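Local coordinates for putative amino acid binding protein (Streptococcus mutans, PDB 4C0R), which probably captures glutathione outside the cell, here held as its oxidized disulfide, and delivers it to the cystine ABC importer TcyBC for uptake, at residues K74-A77 with L81-N84; G26-V31 with I65-I70; F194-A197 with D202-K205; T6-G11 with T52-G57. One frame throughout, in Å; residues are numbered along the deposited sequence.

Contact 1. Residues K74-A77 with L81-N84. With GDS (oxidized glutathione disulfide), chain C.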
loop_
_atom_site.group_PDB
_atom_site.type_symbol
_atom_site.label_atom_id
_atom_site.label_comp_id
_atom_site.label_asym_id
_atom_site.label_seq_id
_atom_site.Cartn_x
_atom_site.Cartn_y
_atom_site.Cartn_z
ATOM N N LYS A 74 7.990 -8.281 -9.486
ATOM C CA LYS A 74 9.311 -8.611 -10.043
ATOM C C LYS A 74 10.061 -7.370 -10.516
ATOM O O LYS A 74 11.274 -7.260 -10.289
ATOM C CB LYS A 74 9.133 -9.620 -11.194
ATOM C CG LYS A 74 8.466 -10.915 -10.773
ATOM N N GLU A 75 9.361 -6.404 -11.105
ATOM C CA GLU A 75 10.005 -5.167 -11.589
ATOM C C GLU A 75 10.662 -4.389 -10.454
ATOM O O GLU A 75 11.730 -3.842 -10.588
ATOM C CB GLU A 75 9.037 -4.299 -12.379
ATOM N N ARG A 76 10.011 -4.346 -9.275
ATOM C CA ARG A 76 10.579 -3.667 -8.148
ATOM C C ARG A 76 11.714 -4.487 -7.519
ATOM O O ARG A 76 12.717 -3.920 -7.051
ATOM C CB ARG A 76 9.435 -3.408 -7.114
ATOM C CG ARG A 76 8.460 -2.353 -7.535
ATOM C CD ARG A 76 7.237 -2.321 -6.648
ATOM N NE ARG A 76 6.279 -1.346 -7.126
ATOM C CZ ARG A 76 5.047 -1.218 -6.598
ATOM N NH1 ARG A 76 4.689 -2.018 -5.581
ATOM N NH2 ARG A 76 4.206 -0.353 -7.075
ATOM N N ALA A 77 11.550 -5.802 -7.454
ATOM C CA ALA A 77 12.544 -6.633 -6.816
ATOM C C ALA A 77 13.837 -6.622 -7.624
ATOM O O ALA A 77 14.887 -6.874 -7.099
ATOM C CB ALA A 77 12.038 -8.019 -6.624
ATOM N N LEU A 81 15.624 -4.123 -2.377
ATOM C CA LEU A 81 15.458 -5.232 -1.438
ATOM C C LEU A 81 14.055 -5.159 -0.782
ATOM O O LEU A 81 13.491 -4.065 -0.589
ATOM C CB LEU A 81 16.459 -5.150 -0.305
ATOM C CG LEU A 81 17.923 -5.020 -0.725
ATOM C CD1 LEU A 81 18.840 -4.910 0.459
ATOM C CD2 LEU A 81 18.251 -6.155 -1.621
ATOM N N TYR A 82 13.496 -6.335 -0.508
ATOM C CA TYR A 82 12.212 -6.484 0.200
ATOM C C TYR A 82 12.430 -7.038 1.625
ATOM O O TYR A 82 13.220 -7.973 1.857
ATOM C CB TYR A 82 11.295 -7.393 -0.567
ATOM C CG TYR A 82 10.508 -6.687 -1.605
ATOM C CD1 TYR A 82 11.042 -6.318 -2.822
ATOM C CD2 TYR A 82 9.161 -6.401 -1.371
ATOM C CE1 TYR A 82 10.304 -5.647 -3.771
ATOM C CE2 TYR A 82 8.412 -5.714 -2.304
ATOM C CZ TYR A 82 8.979 -5.360 -3.510
ATOM O OH TYR A 82 8.192 -4.707 -4.419
ATOM N N SER A 83 11.709 -6.508 2.587
ATOM C CA SER A 83 11.626 -7.145 3.884
ATOM C C SER A 83 10.719 -8.383 3.817
ATOM O O SER A 83 10.110 -8.663 2.789
ATOM C CB SER A 83 11.030 -6.185 4.905
ATOM O OG SER A 83 9.666 -5.960 4.653
ATOM N N ASN A 84 10.622 -9.085 4.938
ATOM C CA ASN A 84 9.570 -10.055 5.086
ATOM C C ASN A 84 8.253 -9.282 5.114
ATOM O O ASN A 84 8.208 -8.069 5.385
ATOM C CB ASN A 84 9.812 -10.862 6.338
ATOM C CG ASN A 84 11.029 -11.784 6.170
ATOM O OD1 ASN A 84 11.352 -12.218 5.044
ATOM N ND2 ASN A 84 11.709 -12.033 7.253
HETATM C CD1 GDS C . 0.560 10.559 -6.560
HETATM N N2 GDS C . -0.805 10.330 -6.066
HETATM C CA2 GDS C . -0.932 10.260 -4.656
HETATM C C2 GDS C . -1.078 11.520 -3.878
HETATM O O2 GDS C . -0.767 11.562 -2.669
HETATM C CB2 GDS C . -0.902 9.005 -3.872
HETATM S SG2 GDS C . -0.887 7.540 -4.882
HETATM N N3 GDS C . -1.589 12.681 -4.576
HETATM C CA3 GDS C . -1.665 13.966 -3.881
HETATM C C3 GDS C . -0.497 14.757 -4.465
HETATM O OE3 GDS C . -0.596 16.006 -4.679
HETATM O OE4 GDS C . 0.600 14.204 -4.768
HETATM N N4 GDS C . -2.242 4.652 -4.294
HETATM C CA4 GDS C . -3.561 5.023 -4.751
HETATM C C4 GDS C . -3.773 4.562 -6.151
HETATM O OE5 GDS C . -3.086 3.618 -6.648
HETATM O OE6 GDS C . -4.709 5.113 -6.794
HETATM C C5 GDS C . -1.822 5.085 -2.999
HETATM O O5 GDS C . -2.595 5.723 -2.284
HETATM C CA5 GDS C . -0.427 4.774 -2.693
HETATM N N5 GDS C . 0.116 3.559 -3.143
HETATM C CB5 GDS C . 0.470 5.968 -2.675
HETATM S SG5 GDS C . 0.781 6.495 -4.382
HETATM C CA6 GDS C . -0.075 -0.995 -4.384
HETATM C C6 GDS C . 1.340 -0.954 -4.938
HETATM O OE7 GDS C . 1.540 -0.368 -6.037
HETATM O OE8 GDS C . 2.293 -1.477 -4.313
HETATM N N6 GDS C . -0.072 -1.924 -3.238
HETATM C CB6 GDS C . -0.545 0.363 -4.004
HETATM C CG6 GDS C . 0.577 1.102 -3.241
HETATM C CD6 GDS C . -0.064 2.299 -2.571
HETATM O O6 GDS C . -0.727 2.266 -1.524
#
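Tyr82 OH, which rests against Arg76, is gripped by the chain leading into helix 74-77: it hydrogen-bonds to Ser71 O and, weakly, to Thr73 N. These bonds fix the phenol against the side chain of Arg76. The oxygen lies 3.2 Å from Arg76 CB and 3.4 Å from Arg76 CD, so the tyrosine meets the aliphatic base of the arginine with its hydroxyl end and ring edge, not with a face. Beside it, Tyr82 CE1 comes 4.1 Å from Ala77 CB.

The two side chains run at a slant to each other, and the guanidinium and ring planes are only 19° apart. Arg76 then carries on past the tyrosine. Its chain is extended from CG to NE, which takes the guanidinium away from strand 81-96 and into the ligand cleft. There it meets the alpha-carboxylate of a glutamyl arm of the glutathione disulfide edge on. This arginine-carboxylate pairing is the usual way in which family 3 solute-binding proteins hold an amino acid. Arg76 NH1 donates to GDS OE8 at 2.8 Å, nearly straight at 168°. Arg76 NH2 donates to GDS OE7 at 2.9 Å, and its angle is 171°. NH1 also donates to Ser71 O, the same acceptor as Tyr82 OH uses, and NH2 to Gly117 O.

Contact 2. Residues G26-V31 with I65-I70. With GDS (oxidized glutathione disulfide), chain C.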
loop_
_atom_site.group_PDB
_atom_site.type_symbol
_atom_site.label_atom_id
_atom_site.label_comp_id
_atom_site.label_asym_id
_atom_site.label_seq_id
_atom_site.Cartn_x
_atom_site.Cartn_y
_atom_site.Cartn_z
ATOM N N GLY A 26 0.233 5.624 11.140
ATOM C CA GLY A 26 -0.278 4.547 10.323
ATOM C C GLY A 26 0.604 3.296 10.478
ATOM O O GLY A 26 1.700 3.335 11.013
ATOM N N TYR A 27 0.098 2.174 10.010
ATOM C CA TYR A 27 0.723 0.892 10.255
ATOM C C TYR A 27 2.172 0.896 9.771
ATOM O O TYR A 27 3.030 0.405 10.476
ATOM C CB TYR A 27 -0.082 -0.202 9.554
ATOM C CG TYR A 27 0.408 -1.620 9.849
ATOM C CD1 TYR A 27 0.220 -2.231 11.101
ATOM C CD2 TYR A 27 1.052 -2.359 8.880
ATOM C CE1 TYR A 27 0.631 -3.546 11.332
ATOM C CE2 TYR A 27 1.492 -3.640 9.102
ATOM C CZ TYR A 27 1.301 -4.243 10.339
ATOM O OH TYR A 27 1.676 -5.540 10.582
ATOM N N ASP A 28 2.438 1.293 8.532
ATOM C CA ASP A 28 3.818 1.189 8.054
ATOM C C ASP A 28 4.770 1.973 8.993
ATOM O O ASP A 28 5.894 1.544 9.302
ATOM C CB ASP A 28 3.969 1.754 6.652
ATOM C CG ASP A 28 3.390 0.897 5.560
ATOM O OD1 ASP A 28 3.495 -0.341 5.665
ATOM O OD2 ASP A 28 2.818 1.465 4.622
ATOM N N ILE A 29 4.324 3.161 9.386
ATOM C CA ILE A 29 5.135 4.052 10.184
ATOM C C ILE A 29 5.327 3.536 11.582
ATOM O O ILE A 29 6.456 3.558 12.130
ATOM C CB ILE A 29 4.503 5.470 10.206
ATOM C CG1 ILE A 29 4.327 6.029 8.790
ATOM C CG2 ILE A 29 5.383 6.383 11.040
ATOM C CD1 ILE A 29 5.579 6.080 7.970
ATOM N N GLU A 30 4.246 3.062 12.190
ATOM C CA GLU A 30 4.315 2.629 13.560
ATOM C C GLU A 30 5.037 1.275 13.669
ATOM O O GLU A 30 5.734 1.006 14.679
ATOM C CB GLU A 30 2.915 2.589 14.153
ATOM C CG GLU A 30 2.243 3.923 14.158
ATOM C CD GLU A 30 2.888 4.986 15.064
ATOM O OE1 GLU A 30 3.775 4.688 15.887
ATOM O OE2 GLU A 30 2.503 6.172 14.961
ATOM N N VAL A 31 4.899 0.408 12.662
ATOM C CA VAL A 31 5.731 -0.776 12.607
ATOM C C VAL A 31 7.199 -0.449 12.518
ATOM O O VAL A 31 8.013 -1.001 13.241
ATOM C CB VAL A 31 5.303 -1.778 11.502
ATOM C CG1 VAL A 31 6.306 -2.912 11.402
ATOM C CG2 VAL A 31 3.860 -2.334 11.807
ATOM N N ILE A 65 14.802 3.340 3.086
ATOM C CA ILE A 65 13.641 2.468 3.259
ATOM C C ILE A 65 12.476 3.156 2.584
ATOM O O ILE A 65 12.362 4.389 2.628
ATOM C CB ILE A 65 13.264 2.251 4.751
ATOM C CG1 ILE A 65 14.488 1.879 5.572
ATOM C CG2 ILE A 65 12.211 1.182 4.831
ATOM C CD1 ILE A 65 14.175 1.700 7.031
ATOM N N GLY A 66 11.598 2.383 1.961
ATOM C CA GLY A 66 10.340 2.868 1.428
ATOM C C GLY A 66 9.214 2.096 2.095
ATOM O O GLY A 66 9.319 0.889 2.312
ATOM N N ALA A 67 8.141 2.789 2.431
ATOM C CA ALA A 67 6.994 2.155 3.109
ATOM C C ALA A 67 5.765 2.935 2.783
ATOM O O ALA A 67 5.701 4.117 3.082
ATOM C CB ALA A 67 7.181 2.140 4.567
ATOM N N ASN A 68 4.824 2.296 2.127
ATOM C CA ASN A 68 3.523 2.867 1.819
ATOM C C ASN A 68 2.626 1.782 1.191
ATOM O O ASN A 68 2.289 1.851 0.019
ATOM C CB ASN A 68 3.658 4.068 0.851
ATOM C CG ASN A 68 2.490 5.024 0.950
ATOM O OD1 ASN A 68 2.581 6.118 1.542
ATOM N ND2 ASN A 68 1.368 4.611 0.413
ATOM N N ASN A 69 2.223 0.788 1.953
ATOM C CA ASN A 69 1.317 -0.269 1.429
ATOM C C ASN A 69 1.897 -0.877 0.123
ATOM O O ASN A 69 1.167 -1.108 -0.843
ATOM C CB ASN A 69 -0.046 0.350 1.184
ATOM C CG ASN A 69 -1.122 -0.615 0.700
ATOM O OD1 ASN A 69 -1.282 -1.718 1.214
ATOM N ND2 ASN A 69 -1.889 -0.165 -0.282
ATOM N N ILE A 70 3.200 -1.142 0.129
ATOM C CA ILE A 70 3.889 -1.535 -1.102
ATOM C C ILE A 70 3.873 -3.021 -1.351
ATOM O O ILE A 70 4.307 -3.792 -0.522
ATOM C CB ILE A 70 5.339 -1.062 -1.052
ATOM C CG1 ILE A 70 5.398 0.466 -1.015
ATOM C CG2 ILE A 70 6.180 -1.555 -2.241
ATOM C CD1 ILE A 70 6.825 1.051 -0.664
HETATM C CD1 GDS C . 0.560 10.559 -6.560
HETATM N N2 GDS C . -0.805 10.330 -6.066
HETATM C CA2 GDS C . -0.932 10.260 -4.656
HETATM C C2 GDS C . -1.078 11.520 -3.878
HETATM O O2 GDS C . -0.767 11.562 -2.669
HETATM C CB2 GDS C . -0.902 9.005 -3.872
HETATM S SG2 GDS C . -0.887 7.540 -4.882
HETATM N N3 GDS C . -1.589 12.681 -4.576
HETATM C CA3 GDS C . -1.665 13.966 -3.881
HETATM C C3 GDS C . -0.497 14.757 -4.465
HETATM O OE3 GDS C . -0.596 16.006 -4.679
HETATM O OE4 GDS C . 0.600 14.204 -4.768
HETATM N N4 GDS C . -2.242 4.652 -4.294
HETATM C CA4 GDS C . -3.561 5.023 -4.751
HETATM C C4 GDS C . -3.773 4.562 -6.151
HETATM O OE5 GDS C . -3.086 3.618 -6.648
HETATM O OE6 GDS C . -4.709 5.113 -6.794
HETATM C C5 GDS C . -1.822 5.085 -2.999
HETATM O O5 GDS C . -2.595 5.723 -2.284
HETATM C CA5 GDS C . -0.427 4.774 -2.693
HETATM N N5 GDS C . 0.116 3.559 -3.143
HETATM C CB5 GDS C . 0.470 5.968 -2.675
HETATM S SG5 GDS C . 0.781 6.495 -4.382
HETATM C CA6 GDS C . -0.075 -0.995 -4.384
HETATM C C6 GDS C . 1.340 -0.954 -4.938
HETATM O OE7 GDS C . 1.540 -0.368 -6.037
HETATM O OE8 GDS C . 2.293 -1.477 -4.313
HETATM N N6 GDS C . -0.072 -1.924 -3.238
HETATM C CB6 GDS C . -0.545 0.363 -4.004
HETATM C CG6 GDS C . 0.577 1.102 -3.241
HETATM C CD6 GDS C . -0.064 2.299 -2.571
HETATM O O6 GDS C . -0.727 2.266 -1.524
HETATM O O HOH W 1 4.862 -0.555 2.523
#
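Asp28 points from the first turn of helix 27-36 toward the corner where strand 65-71 breaks. Its CB rests on the methyl of Ala67, with 3.8 Å between Asp28 CB and Ala67 CB. The two side chains face each other, and the carboxylate reaches past the alanine toward the turn. CG lies beside the backbone N of Asp28 (chi1 -73°), which carries OD2 to the peptide N-H of Asn69. The bond from Asn69 N to Asp28 OD2 is 2.8 Å long; the donor approaches on the syn side, 17° out of the carboxylate plane. The other oxygen faces water 1. That water accepts from Asn68 N at 2.9 Å and from Ile70 N at 3.0 Å, and donates only weakly to Asp28 OD1.

The two asparagines of the corner turn elsewhere. Asn69 has a left-handed backbone (phi 53°), and its side chain heads for the ligand. Asn69 ND2 donates to GDS O6 at 3.0 Å, while Asn69 O takes the ligand amino group at GDS N6, 2.8 Å away. Asp28 therefore acts as a second-shell residue behind this pocket wall. Asn68 points away from the helix, and its OD1 takes the backbone N-H of Val10.

Helix 27-36 lies on the sheet here. Ile29 reaches Leu7 and Thr9 of strand 3-9, and Ala67 also touches Phe194 of strand 191-196.

Contact 3. Residues F194-A197 with D202-K205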
loop_
_atom_site.group_PDB
_atom_site.type_symbol
_atom_site.label_atom_id
_atom_site.label_comp_id
_atom_site.label_asym_id
_atom_site.label_seq_id
_atom_site.Cartn_x
_atom_site.Cartn_y
_atom_site.Cartn_z
ATOM N N PHE A 194 8.152 -3.597 3.531
ATOM C CA PHE A 194 9.129 -2.518 3.421
ATOM C C PHE A 194 10.036 -2.836 2.254
ATOM O O PHE A 194 10.337 -4.006 1.996
ATOM C CB PHE A 194 9.999 -2.426 4.659
ATOM C CG PHE A 194 9.244 -1.998 5.898
ATOM C CD1 PHE A 194 8.760 -0.703 6.015
ATOM C CD2 PHE A 194 9.022 -2.890 6.940
ATOM C CE1 PHE A 194 8.077 -0.304 7.155
ATOM C CE2 PHE A 194 8.340 -2.472 8.097
ATOM C CZ PHE A 194 7.889 -1.194 8.188
ATOM N N ILE A 195 10.514 -1.808 1.552
ATOM C CA ILE A 195 11.549 -1.997 0.578
ATOM C C ILE A 195 12.775 -1.173 0.946
ATOM O O ILE A 195 12.700 -0.248 1.743
ATOM C CB ILE A 195 11.093 -1.660 -0.854
ATOM C CG1 ILE A 195 10.612 -0.211 -0.962
ATOM C CG2 ILE A 195 10.044 -2.630 -1.371
ATOM C CD1 ILE A 195 10.299 0.210 -2.423
ATOM N N PHE A 196 13.923 -1.557 0.378
ATOM C CA PHE A 196 15.162 -0.887 0.742
ATOM C C PHE A 196 16.002 -0.611 -0.493
ATOM O O PHE A 196 15.942 -1.342 -1.481
ATOM C CB PHE A 196 16.047 -1.727 1.675
ATOM C CG PHE A 196 15.333 -2.245 2.890
ATOM C CD1 PHE A 196 14.561 -3.381 2.821
ATOM C CD2 PHE A 196 15.461 -1.603 4.088
ATOM C CE1 PHE A 196 13.900 -3.881 3.949
ATOM C CE2 PHE A 196 14.805 -2.077 5.214
ATOM C CZ PHE A 196 14.021 -3.233 5.140
ATOM N N ALA A 197 16.857 0.386 -0.360
ATOM C CA ALA A 197 17.879 0.637 -1.378
ATOM C C ALA A 197 18.719 -0.625 -1.462
ATOM O O ALA A 197 18.906 -1.364 -0.489
ATOM C CB ALA A 197 18.698 1.872 -0.995
ATOM N N ASP A 202 22.411 -4.868 5.409
ATOM C CA ASP A 202 22.474 -5.002 6.848
ATOM C C ASP A 202 21.201 -4.441 7.475
ATOM O O ASP A 202 20.693 -4.972 8.455
ATOM C CB ASP A 202 23.696 -4.287 7.419
ATOM C CG ASP A 202 25.015 -4.953 7.002
ATOM O OD1 ASP A 202 25.011 -6.146 6.642
ATOM O OD2 ASP A 202 26.056 -4.277 7.065
ATOM N N LEU A 203 20.718 -3.334 6.903
ATOM C CA LEU A 203 19.464 -2.772 7.378
ATOM C C LEU A 203 18.301 -3.737 7.183
ATOM O O LEU A 203 17.460 -3.928 8.064
ATOM C CB LEU A 203 19.271 -1.431 6.651
ATOM C CG LEU A 203 18.080 -0.567 7.055
ATOM C CD1 LEU A 203 18.167 -0.124 8.524
ATOM C CD2 LEU A 203 18.060 0.665 6.196
ATOM N N GLN A 204 18.221 -4.338 6.010
ATOM C CA GLN A 204 17.207 -5.312 5.705
ATOM C C GLN A 204 17.221 -6.473 6.719
ATOM O O GLN A 204 16.175 -6.893 7.220
ATOM C CB GLN A 204 17.425 -5.856 4.264
ATOM C CG GLN A 204 16.505 -7.043 3.908
ATOM C CD GLN A 204 17.019 -7.839 2.752
ATOM O OE1 GLN A 204 18.233 -8.072 2.641
ATOM N NE2 GLN A 204 16.131 -8.236 1.842
ATOM N N LYS A 205 18.414 -6.991 7.012
ATOM C CA LYS A 205 18.570 -8.058 7.979
ATOM C C LYS A 205 18.082 -7.660 9.327
ATOM O O LYS A 205 17.436 -8.474 10.014
ATOM C CB LYS A 205 20.036 -8.467 8.040
#
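This is an apolar contact between an inner strand of the large mixed sheet and the helix that follows it. Strand 191-196 runs antiparallel to strands 65-71 and 81-96, and a short loop then leads into helix 201-216, which folds back against the sheet. This part of the sheet forms the core of one lobe of the two-lobed periplasmic-binding-protein fold, and the contact lies well away from the ligand.

Phe196 carries it. Its CB is directed toward the helix, and the ring is met there by two consecutive residues, Leu203 and Gln204, in two different ways. Gln204 lies over one face. Its CA sits 4.0 Å from the centroid of the Phe196 ring, 16° off the ring normal, which makes a CH-pi contact with the helix backbone itself. Leu203 comes to the edge, close to the ring plane, where Leu203 CD2 is 4.0 Å from Phe196 CD2. Contacts at a face and at an edge probably restrict the tilt of the phenyl group.

The surroundings complete the core. Ile65 of the neighbouring strand touches both Phe196 and Leu203, and Leu203 also reaches Phe36 of helix 27-36. Gln204 sends its amide away from the phenylalanine: CG is anti to the backbone N (chi1 172°) and the chain is extended beyond it. The amide bonds strand 81-96 through NE2, which donates to Tyr82 O. The ring and amide planes are 61° apart. What the phenyl group feels of this side chain is its aliphatic part, with Gln204 CB 4.1 Å from Phe196 CD1.

Contact 4. Residues T6-G11 with T52-G57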
loop_
_atom_site.group_PDB
_atom_site.type_symbol
_atom_site.label_atom_id
_atom_site.label_comp_id
_atom_site.label_asym_id
_atom_site.label_seq_id
_atom_site.Cartn_x
_atom_site.Cartn_y
_atom_site.Cartn_z
ATOM N N THR A 6 16.826 7.248 6.331
ATOM C CA THR A 6 15.591 7.942 5.969
ATOM C C THR A 6 14.593 6.970 5.334
ATOM O O THR A 6 14.888 6.276 4.373
ATOM C CB THR A 6 15.850 9.103 5.029
ATOM O OG1 THR A 6 16.738 10.024 5.699
ATOM C CG2 THR A 6 14.583 9.840 4.690
ATOM N N LEU A 7 13.444 6.869 5.990
ATOM C CA LEU A 7 12.283 6.115 5.480
ATOM C C LEU A 7 11.381 7.079 4.720
ATOM O O LEU A 7 10.934 8.094 5.264
ATOM C CB LEU A 7 11.567 5.449 6.668
ATOM C CG LEU A 7 10.343 4.616 6.275
ATOM C CD1 LEU A 7 10.042 3.607 7.381
ATOM C CD2 LEU A 7 9.091 5.430 6.004
ATOM N N ALA A 8 11.167 6.771 3.446
ATOM C CA ALA A 8 10.300 7.594 2.584
ATOM C C ALA A 8 8.909 6.994 2.445
ATOM O O ALA A 8 8.750 5.782 2.312
ATOM C CB ALA A 8 10.926 7.771 1.214
ATOM N N THR A 9 7.890 7.873 2.545
ATOM C CA THR A 9 6.525 7.458 2.448
ATOM C C THR A 9 5.721 8.510 1.742
ATOM O O THR A 9 6.181 9.630 1.659
ATOM C CB THR A 9 5.969 7.167 3.856
ATOM O OG1 THR A 9 4.700 6.546 3.770
ATOM C CG2 THR A 9 5.858 8.438 4.668
ATOM N N VAL A 10 4.517 8.189 1.276
ATOM C CA VAL A 10 3.675 9.223 0.665
ATOM C C VAL A 10 2.804 9.863 1.740
ATOM O O VAL A 10 2.574 11.082 1.722
ATOM C CB VAL A 10 2.795 8.677 -0.461
ATOM C CG1 VAL A 10 2.109 9.811 -1.169
ATOM C CG2 VAL A 10 3.634 7.870 -1.484
ATOM N N GLY A 11 2.273 9.086 2.679
ATOM C CA GLY A 11 1.516 9.660 3.763
ATOM C C GLY A 11 0.109 10.088 3.373
ATOM O O GLY A 11 -0.531 10.873 4.116
ATOM N N THR A 52 6.549 8.788 -6.704
ATOM C CA THR A 52 7.603 8.422 -7.657
ATOM C C THR A 52 8.991 8.693 -7.052
ATOM O O THR A 52 9.938 7.988 -7.353
ATOM C CB THR A 52 7.427 9.113 -9.032
ATOM O OG1 THR A 52 7.331 10.513 -8.866
ATOM C CG2 THR A 52 6.177 8.616 -9.691
ATOM N N SER A 53 9.055 9.649 -6.142
ATOM C CA SER A 53 10.309 10.034 -5.494
ATOM C C SER A 53 10.772 8.991 -4.474
ATOM O O SER A 53 11.963 8.896 -4.188
ATOM C CB SER A 53 10.187 11.386 -4.792
ATOM O OG SER A 53 10.008 12.404 -5.754
ATOM N N ILE A 54 9.866 8.184 -3.937
ATOM C CA ILE A 54 10.294 7.091 -3.061
ATOM C C ILE A 54 11.267 6.249 -3.833
ATOM O O ILE A 54 12.361 5.933 -3.371
ATOM C CB ILE A 54 9.119 6.235 -2.585
ATOM C CG1 ILE A 54 8.228 7.014 -1.636
ATOM C CG2 ILE A 54 9.659 4.960 -1.903
ATOM C CD1 ILE A 54 6.978 6.274 -1.229
ATOM N N PHE A 55 10.848 5.870 -5.037
ATOM C CA PHE A 55 11.635 4.950 -5.827
ATOM C C PHE A 55 12.887 5.632 -6.377
ATOM O O PHE A 55 13.929 5.026 -6.344
ATOM C CB PHE A 55 10.748 4.342 -6.922
ATOM C CG PHE A 55 9.610 3.573 -6.365
ATOM C CD1 PHE A 55 9.771 2.254 -5.985
ATOM C CD2 PHE A 55 8.388 4.192 -6.149
ATOM C CE1 PHE A 55 8.706 1.550 -5.424
ATOM C CE2 PHE A 55 7.316 3.489 -5.574
ATOM C CZ PHE A 55 7.494 2.165 -5.228
ATOM N N SER A 56 12.778 6.855 -6.844
ATOM C CA SER A 56 14.000 7.473 -7.407
ATOM C C SER A 56 15.006 7.787 -6.294
ATOM O O SER A 56 16.223 7.722 -6.484
ATOM C CB SER A 56 13.659 8.703 -8.243
ATOM O OG SER A 56 13.051 9.705 -7.475
ATOM N N GLY A 57 14.516 8.081 -5.105
ATOM C CA GLY A 57 15.389 8.311 -3.969
ATOM C C GLY A 57 16.043 7.060 -3.442
ATOM O O GLY A 57 17.188 7.081 -2.986
#
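Ile54 leans from helix 51-59 onto strand 3-9, where it faces Ala8. Its CB points toward the strand and stands 4.5 Å from Ala8 CB. The side chain then branches. CG2 turns to the adjacent strand and packs on the CA of Gly66. CG1 continues toward the alanine, and Ile54 CG1 lies 4.0 Å from Ala8 CB. The small methyl lets the helix come close, with 5.7 Å between Ala8 CA and Ile54 CA.

Helix 51-59 is the connection of a beta-alpha-beta crossover. It joins the parallel strands 42-48 and 65-71, and strand 3-9 runs between them, so Ile54 sits over the middle strand.

From CG1 the chain stays extended (chi2 175°), which carries CD1 along the strand past Ala8 to its end. There Ile54 CD1 lies 3.9 Å from Thr9 CA. The Thr9 side chain itself points away, and its OG1 bonds to Ser17 OG. The tip of Ile54 ends at the next residue, where Ile54 CD1 is 3.7 Å from Val10 CG2. The two side chains cross at about a right angle. Val10 belongs to the pocket and touches the bound glutathione disulfide.

How the contacts relate
All four contacts build on one sheet. Helix 27-36 of contact 2 and helix 201-216 of contact 3 lie on one face, and helix 51-59 of contact 4 lies on the other. Strand 65-71 joins contact 2 to contacts 3 and 4: Ile65 O is 2.8 Å from Ala8 N of contact 4, and Gly66 N is 2.9 Å from Ile195 O of contact 3. Contacts 1 and 3 share the next strand pair, with centres about 10 Å apart. Contacts 1 and 2 bind the same glutamyl arm of the ligand, and Arg76 NH1 lies 3.7 Å from Ile70 CG2. Contact 4 reaches the ligand through Val10. The centre of contact 3 lies farthest from the centre of the chain, about 17 Å.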